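Local coordinates for octaprenyl Pyrophosphate Synthase (Helicobacter pylori, PDB 3TC1), which probably catalyses the chain elongation of an allylic diphosphate with isopentenyl diphosphate to octaprenyl diphosphate, at residues 18-22 against 23-27; 42-45 against 46-49; 88-92 against 93-97; 248-252 against 253-257. All coordinates share one frame; numbering follows the deposited sequence.

Contact 1 (18-22 against 23-27)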
# COMPACT_ATOMS: atom_id res chain seq x y z
N LYS B 18 9.73 -13.58 7.08
CA LYS B 18 9.97 -14.98 6.76
C LYS B 18 8.65 -15.76 6.67
O LYS B 18 8.56 -16.75 5.95
CB LYS B 18 10.88 -15.63 7.80
CG LYS B 18 12.35 -15.27 7.67
CD LYS B 18 13.19 -16.03 8.69
CE LYS B 18 14.68 -15.77 8.51
NZ LYS B 18 15.05 -14.35 8.72
N GLU B 19 7.64 -15.32 7.42
CA GLU B 19 6.34 -15.98 7.40
C GLU B 19 5.64 -15.82 6.05
O GLU B 19 4.72 -16.56 5.73
CB GLU B 19 5.45 -15.44 8.52
CG GLU B 19 5.99 -15.75 9.92
CD GLU B 19 5.09 -15.26 11.05
OE1 GLU B 19 4.18 -14.44 10.81
OE2 GLU B 19 5.31 -15.71 12.19
N ILE B 20 6.09 -14.85 5.26
CA ILE B 20 5.50 -14.62 3.95
C ILE B 20 5.99 -15.72 3.00
O ILE B 20 5.39 -15.97 1.96
CB ILE B 20 5.88 -13.22 3.41
CG1 ILE B 20 5.41 -12.15 4.40
CG2 ILE B 20 5.23 -12.98 2.05
CD1 ILE B 20 5.75 -10.74 4.00
N GLU B 21 7.08 -16.37 3.39
CA GLU B 21 7.66 -17.47 2.63
C GLU B 21 7.88 -17.17 1.15
O GLU B 21 7.26 -17.78 0.27
CB GLU B 21 6.79 -18.73 2.79
CG GLU B 21 6.57 -19.12 4.25
CD GLU B 21 5.71 -20.36 4.41
OE1 GLU B 21 4.63 -20.43 3.80
OE2 GLU B 21 6.12 -21.26 5.17
N SER B 22 8.76 -16.22 0.89
CA SER B 22 9.08 -15.84 -0.47
C SER B 22 10.55 -15.44 -0.55
O SER B 22 10.97 -14.45 0.05
CB SER B 22 8.21 -14.66 -0.90
OG SER B 22 8.68 -14.10 -2.11
N GLY B 23 11.34 -16.24 -1.27
CA GLY B 23 12.76 -15.95 -1.40
C GLY B 23 12.98 -14.59 -2.05
O GLY B 23 13.96 -13.91 -1.74
N PHE B 24 12.08 -14.20 -2.94
CA PHE B 24 12.20 -12.92 -3.62
C PHE B 24 12.02 -11.78 -2.63
O PHE B 24 12.76 -10.80 -2.65
CB PHE B 24 11.15 -12.81 -4.73
CG PHE B 24 11.23 -13.90 -5.76
CD1 PHE B 24 12.46 -14.30 -6.27
CD2 PHE B 24 10.07 -14.52 -6.23
CE1 PHE B 24 12.53 -15.30 -7.25
CE2 PHE B 24 10.14 -15.51 -7.20
CZ PHE B 24 11.37 -15.90 -7.71
N ILE B 25 11.02 -11.90 -1.76
CA ILE B 25 10.78 -10.87 -0.76
C ILE B 25 11.94 -10.84 0.23
O ILE B 25 12.34 -9.77 0.68
CB ILE B 25 9.42 -11.10 -0.05
CG1 ILE B 25 8.29 -10.73 -1.01
CG2 ILE B 25 9.34 -10.27 1.23
CD1 ILE B 25 6.89 -11.04 -0.50
N ASP B 26 12.49 -12.01 0.55
CA ASP B 26 13.63 -12.05 1.48
C ASP B 26 14.77 -11.22 0.90
O ASP B 26 15.48 -10.52 1.63
CB ASP B 26 14.14 -13.48 1.68
CG ASP B 26 13.17 -14.36 2.43
OD1 ASP B 26 12.32 -13.84 3.18
OD2 ASP B 26 13.27 -15.60 2.27
N GLU B 27 14.93 -11.29 -0.42
CA GLU B 27 15.99 -10.55 -1.10
C GLU B 27 15.75 -9.04 -0.99
O GLU B 27 16.66 -8.29 -0.66
CB GLU B 27 16.05 -10.95 -2.57
CG GLU B 27 17.26 -10.43 -3.31
CD GLU B 27 17.21 -10.73 -4.80
OE1 GLU B 27 16.92 -11.90 -5.16
OE2 GLU B 27 17.46 -9.81 -5.60
O HOH W 1 9.70 -14.59 2.98
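A serine N-cap starts helix 23-29, and the side chains of the turn before it pack back onto the first helical turn. Ser-22 OG accepts from Ile-25 N at 3.2 Å, a nearly straight bond (164°), while the carbonyl O of Ser-22 takes Asp-26 N at 2.9 Å as the first helical bond. A short side chain ending in an acceptor suits this place, where the first amides of a helix have no preceding turn to bond to. With OG swung away from the backbone N to lie beside the carbonyl carbon (chi1 169°), the hydroxyl reaches over the helix end.

Before the cap, a type I turn runs from Lys-18 to Glu-21, and Glu-21 leaves helical angles with positive phi, turning the chain between the two helices. A water bridges the bend: it accepts from Ser-22 N at 2.8 Å and lies 2.7 Å from Asp-26 OD1, to which it can donate. An aspartate in the first turn also places negative charge near the N-terminal end of the helix dipole, which is probably favourable.

On the buried side Ile-20 and Ile-25 close the corner, their side chains crossing at about a right angle. Both also pack on Val-107 of helix 92-116. The second subunit covers the same corner: its Arg-136 donates to the carbonyl O of Ile-20, and its Phe-143 stacks on the ring of Phe-24, making this bend part of the dimer interface. Across the corner, Ile-20 CG2 meets Ile-25 CD1 at 3.6 Å.

Contact 2 (42-45 against 46-49)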
# COMPACT_ATOMS: atom_id res chain seq x y z
N LEU B 42 9.02 5.55 21.78
CA LEU B 42 7.95 6.33 22.38
C LEU B 42 6.89 5.42 23.00
O LEU B 42 6.45 5.65 24.12
CB LEU B 42 7.30 7.22 21.32
CG LEU B 42 8.15 8.41 20.89
CD1 LEU B 42 7.49 9.13 19.72
CD2 LEU B 42 8.31 9.36 22.07
N MET B 43 6.49 4.40 22.25
CA MET B 43 5.48 3.45 22.71
C MET B 43 5.96 2.57 23.86
O MET B 43 5.23 2.35 24.82
CB MET B 43 5.02 2.57 21.54
CG MET B 43 4.37 3.34 20.40
SD MET B 43 4.28 2.35 18.90
CE MET B 43 2.79 1.42 19.22
N LEU B 44 7.19 2.06 23.75
CA LEU B 44 7.74 1.20 24.79
C LEU B 44 7.81 1.92 26.14
O LEU B 44 7.78 1.28 27.19
CB LEU B 44 9.14 0.72 24.41
CG LEU B 44 9.26 -0.28 23.26
CD1 LEU B 44 10.72 -0.43 22.87
CD2 LEU B 44 8.68 -1.62 23.68
N ALA B 45 7.88 3.24 26.09
CA ALA B 45 7.97 4.06 27.30
C ALA B 45 6.74 4.00 28.19
O ALA B 45 6.78 4.44 29.34
CB ALA B 45 8.26 5.52 26.92
N LEU B 46 5.64 3.46 27.65
CA LEU B 46 4.41 3.35 28.43
C LEU B 46 4.35 2.07 29.25
O LEU B 46 3.51 1.94 30.14
CB LEU B 46 3.19 3.44 27.51
CG LEU B 46 2.78 4.85 27.07
CD1 LEU B 46 3.90 5.48 26.25
CD2 LEU B 46 1.50 4.80 26.26
N LEU B 47 5.24 1.12 28.94
CA LEU B 47 5.27 -0.14 29.66
C LEU B 47 5.63 0.04 31.13
O LEU B 47 6.40 0.94 31.48
CB LEU B 47 6.27 -1.10 29.00
CG LEU B 47 5.87 -1.67 27.64
CD1 LEU B 47 7.06 -2.38 27.01
CD2 LEU B 47 4.70 -2.64 27.82
N ASN B 48 5.07 -0.81 31.98
CA ASN B 48 5.34 -0.78 33.42
C ASN B 48 6.37 -1.84 33.75
O ASN B 48 6.58 -2.79 32.99
CB ASN B 48 4.08 -1.10 34.24
CG ASN B 48 3.10 0.04 34.28
OD1 ASN B 48 3.48 1.20 34.47
ND2 ASN B 48 1.82 -0.27 34.13
N GLU B 49 7.01 -1.69 34.91
CA GLU B 49 8.01 -2.66 35.35
C GLU B 49 7.36 -4.04 35.43
O GLU B 49 7.95 -5.03 35.00
CB GLU B 49 8.53 -2.28 36.75
CG GLU B 49 9.48 -3.31 37.36
CD GLU B 49 9.97 -2.94 38.75
OE1 GLU B 49 9.32 -3.33 39.74
OE2 GLU B 49 11.00 -2.24 38.84
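Leu-47 touches Leu-44 across a type I beta turn, residues 44 to 47, where the chain leaves helix 38-44. Starting at its root, Leu-47 CB lies 3.3 Å from Leu-44 O, and CG follows at 3.5 Å from the same oxygen. At the tip, Leu-47 CD1 lies 3.7 Å from Leu-44 O and 3.8 Å from Leu-44 CD2. The two side chains run side by side and point the same way, and both pack on Gln-5 of helix 3-18; unbranched at CB, leucine can lie along its neighbour like this.

One bond closes the turn, Leu-47 N to Leu-44 O; just before it Leu-46 N donates to Met-43 O. Each amide stands well above the plane of its carbonyl, by 56° and 50° respectively, as is usual for such i to i+3 bonds.

Leu-46 takes another direction, packing on Leu-171 of helix 152-177. Ala-45, whose short side chain lets helix 293-301 come close, lies against Ile-294 and Leu-295, so the turn is wedged among three helices. With chi2 at 63°, the Leu-46 side chain bends back along the helix end, bringing CD1 to 3.3 Å from Leu-42 O.

Contact 3 (88-92 against 93-97)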
# COMPACT_ATOMS: atom_id res chain seq x y z
N LYS B 88 22.15 7.35 2.99
CA LYS B 88 23.39 7.04 2.26
C LYS B 88 23.43 5.73 1.48
O LYS B 88 24.34 5.52 0.68
CB LYS B 88 24.61 7.12 3.18
CG LYS B 88 25.67 8.07 2.60
CD LYS B 88 27.11 7.59 2.71
CE LYS B 88 27.25 6.09 2.46
NZ LYS B 88 27.36 5.37 3.76
N LEU B 89 22.47 4.85 1.70
CA LEU B 89 22.45 3.61 0.94
C LEU B 89 21.35 3.66 -0.11
O LEU B 89 20.35 4.35 0.05
CB LEU B 89 22.32 2.40 1.88
CG LEU B 89 23.67 2.08 2.53
CD1 LEU B 89 23.54 0.89 3.47
CD2 LEU B 89 24.71 1.80 1.45
N PRO B 90 21.54 2.92 -1.22
CA PRO B 90 20.59 2.86 -2.33
C PRO B 90 19.19 2.53 -1.86
O PRO B 90 19.00 1.65 -1.02
CB PRO B 90 21.15 1.76 -3.24
CG PRO B 90 22.54 1.50 -2.71
CD PRO B 90 22.42 1.74 -1.25
N SER B 91 18.20 3.24 -2.40
CA SER B 91 16.81 3.00 -2.05
C SER B 91 16.36 1.68 -2.68
O SER B 91 17.02 1.15 -3.58
CB SER B 91 15.94 4.14 -2.56
OG SER B 91 16.06 4.27 -3.97
N ILE B 92 15.24 1.14 -2.20
CA ILE B 92 14.73 -0.10 -2.74
C ILE B 92 14.34 0.07 -4.21
O ILE B 92 14.55 -0.84 -5.02
CB ILE B 92 13.51 -0.61 -1.93
CG1 ILE B 92 13.97 -1.08 -0.55
CG2 ILE B 92 12.82 -1.77 -2.66
CD1 ILE B 92 14.99 -2.22 -0.59
N ASN B 93 13.80 1.23 -4.56
CA ASN B 93 13.41 1.47 -5.94
C ASN B 93 14.64 1.64 -6.84
O ASN B 93 14.58 1.36 -8.04
CB ASN B 93 12.49 2.70 -6.06
CG ASN B 93 13.01 3.92 -5.31
OD1 ASN B 93 13.07 3.92 -4.08
ND2 ASN B 93 13.38 4.96 -6.05
N ALA B 94 15.75 2.07 -6.27
CA ALA B 94 16.98 2.25 -7.03
C ALA B 94 17.64 0.90 -7.33
O ALA B 94 18.28 0.73 -8.36
CB ALA B 94 17.95 3.14 -6.28
N LEU B 95 17.46 -0.05 -6.41
CA LEU B 95 18.04 -1.38 -6.55
C LEU B 95 17.13 -2.41 -7.23
O LEU B 95 17.61 -3.34 -7.89
CB LEU B 95 18.44 -1.92 -5.17
CG LEU B 95 19.52 -1.16 -4.39
CD1 LEU B 95 19.59 -1.71 -2.96
CD2 LEU B 95 20.86 -1.30 -5.09
N PHE B 96 15.81 -2.24 -7.08
CA PHE B 96 14.87 -3.20 -7.65
C PHE B 96 13.74 -2.63 -8.51
O PHE B 96 12.84 -3.36 -8.91
CB PHE B 96 14.27 -4.04 -6.51
CG PHE B 96 15.30 -4.66 -5.62
CD1 PHE B 96 15.97 -5.82 -6.01
CD2 PHE B 96 15.62 -4.08 -4.39
CE1 PHE B 96 16.95 -6.39 -5.19
CE2 PHE B 96 16.60 -4.64 -3.57
CZ PHE B 96 17.27 -5.79 -3.97
N GLY B 97 13.80 -1.33 -8.80
CA GLY B 97 12.76 -0.72 -9.62
C GLY B 97 11.56 -0.24 -8.82
O GLY B 97 11.25 -0.78 -7.76
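Ser-91 and Ala-94 make the polar part of this contact, an N-cap at the start of helix 92-116. Ser-91 OG accepts a weak bond from Ala-94 N (3.2 Å), and the same hydroxyl bonds to the carbonyl O of Ala-83. Asn-93 ND2 also donates to Ala-83 O, which two side chains therefore grip. With chi1 at 59°, OG of Ser-91 lies between its own N and carbonyl carbon, where it can serve both the helix end and Ala-83.

Backbone bonds form the first turn. Leu-95 N reaches Ser-91 O at 3.1 Å, and Phe-96 N reaches Ile-92 O at 2.8 Å; that oxygen also sits at the edge of the Phe-96 ring, near its plane.

Two apolar contacts flank the turn. Pro-90, whose ring stiffens the approach to the helix, sets CB 3.5 Å from Leu-95 CG. Ile-92 CG2 lies 4.0 Å from Phe-96 CD2.

Strand 89-90 pairs antiparallel with strand 85-86 in a small hairpin, so the chain passes straight from hairpin to helix. Ile-92 packs against Leu-75 and Asn-93 against Asp-78 and Val-79, all of helix 53-80, while Phe-96 lies on Glu-27 and Leu-28 of helix 23-29.

Contact 4 (248-252 against 253-257)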
# COMPACT_ATOMS: atom_id res chain seq x y z
N PHE B 248 12.52 28.15 -6.44
CA PHE B 248 11.70 26.97 -6.16
C PHE B 248 12.17 25.81 -7.04
O PHE B 248 12.32 25.97 -8.26
CB PHE B 248 10.23 27.30 -6.44
CG PHE B 248 9.28 26.17 -6.14
CD1 PHE B 248 9.06 25.76 -4.82
CD2 PHE B 248 8.60 25.52 -7.16
CE1 PHE B 248 8.18 24.72 -4.53
CE2 PHE B 248 7.70 24.47 -6.88
CZ PHE B 248 7.50 24.07 -5.57
N LYS B 249 12.39 24.66 -6.42
CA LYS B 249 12.85 23.45 -7.11
C LYS B 249 14.17 23.56 -7.87
O LYS B 249 14.50 22.68 -8.67
CB LYS B 249 11.77 22.93 -8.07
CG LYS B 249 10.69 22.12 -7.37
CD LYS B 249 9.67 21.57 -8.34
CE LYS B 249 8.62 20.74 -7.60
NZ LYS B 249 7.61 20.16 -8.51
N GLN B 250 14.91 24.63 -7.62
CA GLN B 250 16.20 24.80 -8.27
C GLN B 250 17.28 24.17 -7.39
O GLN B 250 17.08 23.99 -6.19
CB GLN B 250 16.47 26.28 -8.53
CG GLN B 250 15.42 26.89 -9.44
CD GLN B 250 15.05 25.95 -10.59
OE1 GLN B 250 15.92 25.49 -11.33
NE2 GLN B 250 13.76 25.66 -10.73
N ASP B 251 18.43 23.86 -7.98
CA ASP B 251 19.49 23.17 -7.24
C ASP B 251 20.88 23.73 -7.50
O ASP B 251 21.49 23.44 -8.53
CB ASP B 251 19.41 21.68 -7.61
CG ASP B 251 20.50 20.84 -6.97
OD1 ASP B 251 21.06 21.25 -5.93
OD2 ASP B 251 20.78 19.74 -7.50
N SER B 252 21.39 24.54 -6.57
CA SER B 252 22.72 25.12 -6.71
C SER B 252 23.28 25.60 -5.37
O SER B 252 22.53 25.96 -4.47
CB SER B 252 22.70 26.28 -7.71
OG SER B 252 22.27 27.48 -7.10
N HIS B 253 24.61 25.61 -5.27
CA HIS B 253 25.30 26.05 -4.07
C HIS B 253 25.00 27.50 -3.74
O HIS B 253 24.89 27.88 -2.57
CB HIS B 253 26.81 25.87 -4.25
CG HIS B 253 27.64 26.46 -3.14
ND1 HIS B 253 27.67 25.92 -1.87
CD2 HIS B 253 28.45 27.54 -3.11
CE1 HIS B 253 28.47 26.65 -1.11
NE2 HIS B 253 28.96 27.63 -1.84
N GLU B 254 24.88 28.32 -4.78
CA GLU B 254 24.63 29.74 -4.61
C GLU B 254 23.24 30.02 -4.03
O GLU B 254 23.07 30.94 -3.22
CB GLU B 254 24.82 30.47 -5.94
CG GLU B 254 26.26 30.45 -6.49
CD GLU B 254 26.75 29.05 -6.90
OE1 GLU B 254 25.98 28.31 -7.55
OE2 GLU B 254 27.91 28.70 -6.57
N ILE B 255 22.26 29.23 -4.44
CA ILE B 255 20.91 29.40 -3.91
C ILE B 255 20.91 29.04 -2.43
O ILE B 255 20.29 29.72 -1.61
CB ILE B 255 19.91 28.54 -4.70
CG1 ILE B 255 19.62 29.24 -6.05
CG2 ILE B 255 18.62 28.34 -3.90
CD1 ILE B 255 18.78 28.40 -7.01
N ILE B 256 21.62 27.98 -2.07
CA ILE B 256 21.70 27.59 -0.67
C ILE B 256 22.34 28.73 0.15
O ILE B 256 21.80 29.13 1.19
CB ILE B 256 22.52 26.29 -0.50
CG1 ILE B 256 21.69 25.10 -1.00
CG2 ILE B 256 22.90 26.09 0.97
CD1 ILE B 256 22.44 23.78 -1.04
N GLU B 257 23.46 29.26 -0.31
CA GLU B 257 24.11 30.35 0.41
C GLU B 257 23.21 31.58 0.55
O GLU B 257 23.15 32.20 1.61
CB GLU B 257 25.44 30.74 -0.25
CG GLU B 257 26.52 29.68 -0.09
CD GLU B 257 26.66 29.20 1.35
OE1 GLU B 257 26.90 30.04 2.24
OE2 GLU B 257 26.53 27.98 1.60
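Ser-252 meets Ile-255 through its hydroxyl. Ser-252 OG accepts from Ile-255 N at 3.2 Å, with the N-H pointing well at it (156°), and the isoleucine's CG1 lies 3.4 Å from the same oxygen. The hydroxyl is thus held at the amide and flanked by the aliphatic chain. The carbonyl O of Ser-252 receives Ile-256 N at 3.3 Å, a rather long but straight bond, and a weak one from Ile-255 N. A little further along, Ile-255 CD1 reaches Gln-250 CB at 3.5 Å, so the root of the glutamine, not its amide, makes the apolar touch.

This is the N-cap of helix 253-265, entered from the loop that follows helix 238-246. Serine suits it because a one-carbon arm places the oxygen over the first-turn amides. Here a chi1 of 83° keeps the hydroxyl close over its own backbone, flanked by N on one side and C on the other, and sets OG facing Ile-255 N. Glu-254, bent at chi2, brings OE1 to 3.8 Å from Ser-252 OG.

Outside this shell, the loop is held by its own polar atoms. Gln-250, also bent at chi2, turns its amide back so that NE2 donates to Phe-248 O at 2.9 Å, the oxygen standing 23° out of the amide plane. The backbone of Lys-249 bonds to that of Phe-220. Ile-255 leans on Tyr-247, just before the segment in the same loop, and Ile-256 on Phe-217. On the helix itself, Glu-257 CG lies over one face of the His-253 ring, 3.5 Å above its plane, with Glu-254 OE2 in plane at its edge.

In the fold
From the N terminus the four contacts come in series; none nests in or crosses another. Contact 1 closes the loop between helices 3-18 and 23-29 at the dimer interface. Contact 2 closes the end of helix 38-44, on the way to helix 53-80, with its centre about 31 Å from that of contact 1. Contact 3 joins the small hairpin to helix 92-116 and returns to contact 1, where Glu-27 OE2 packs on Phe-96 CE1 at 3.5 Å; helices 23-29 and 92-116 thus meet through these two contacts. Contact 4 opens the helix that starts at His-253. Its centre is about 43 Å from that of contact 2, on the opposite side of the chain's centre.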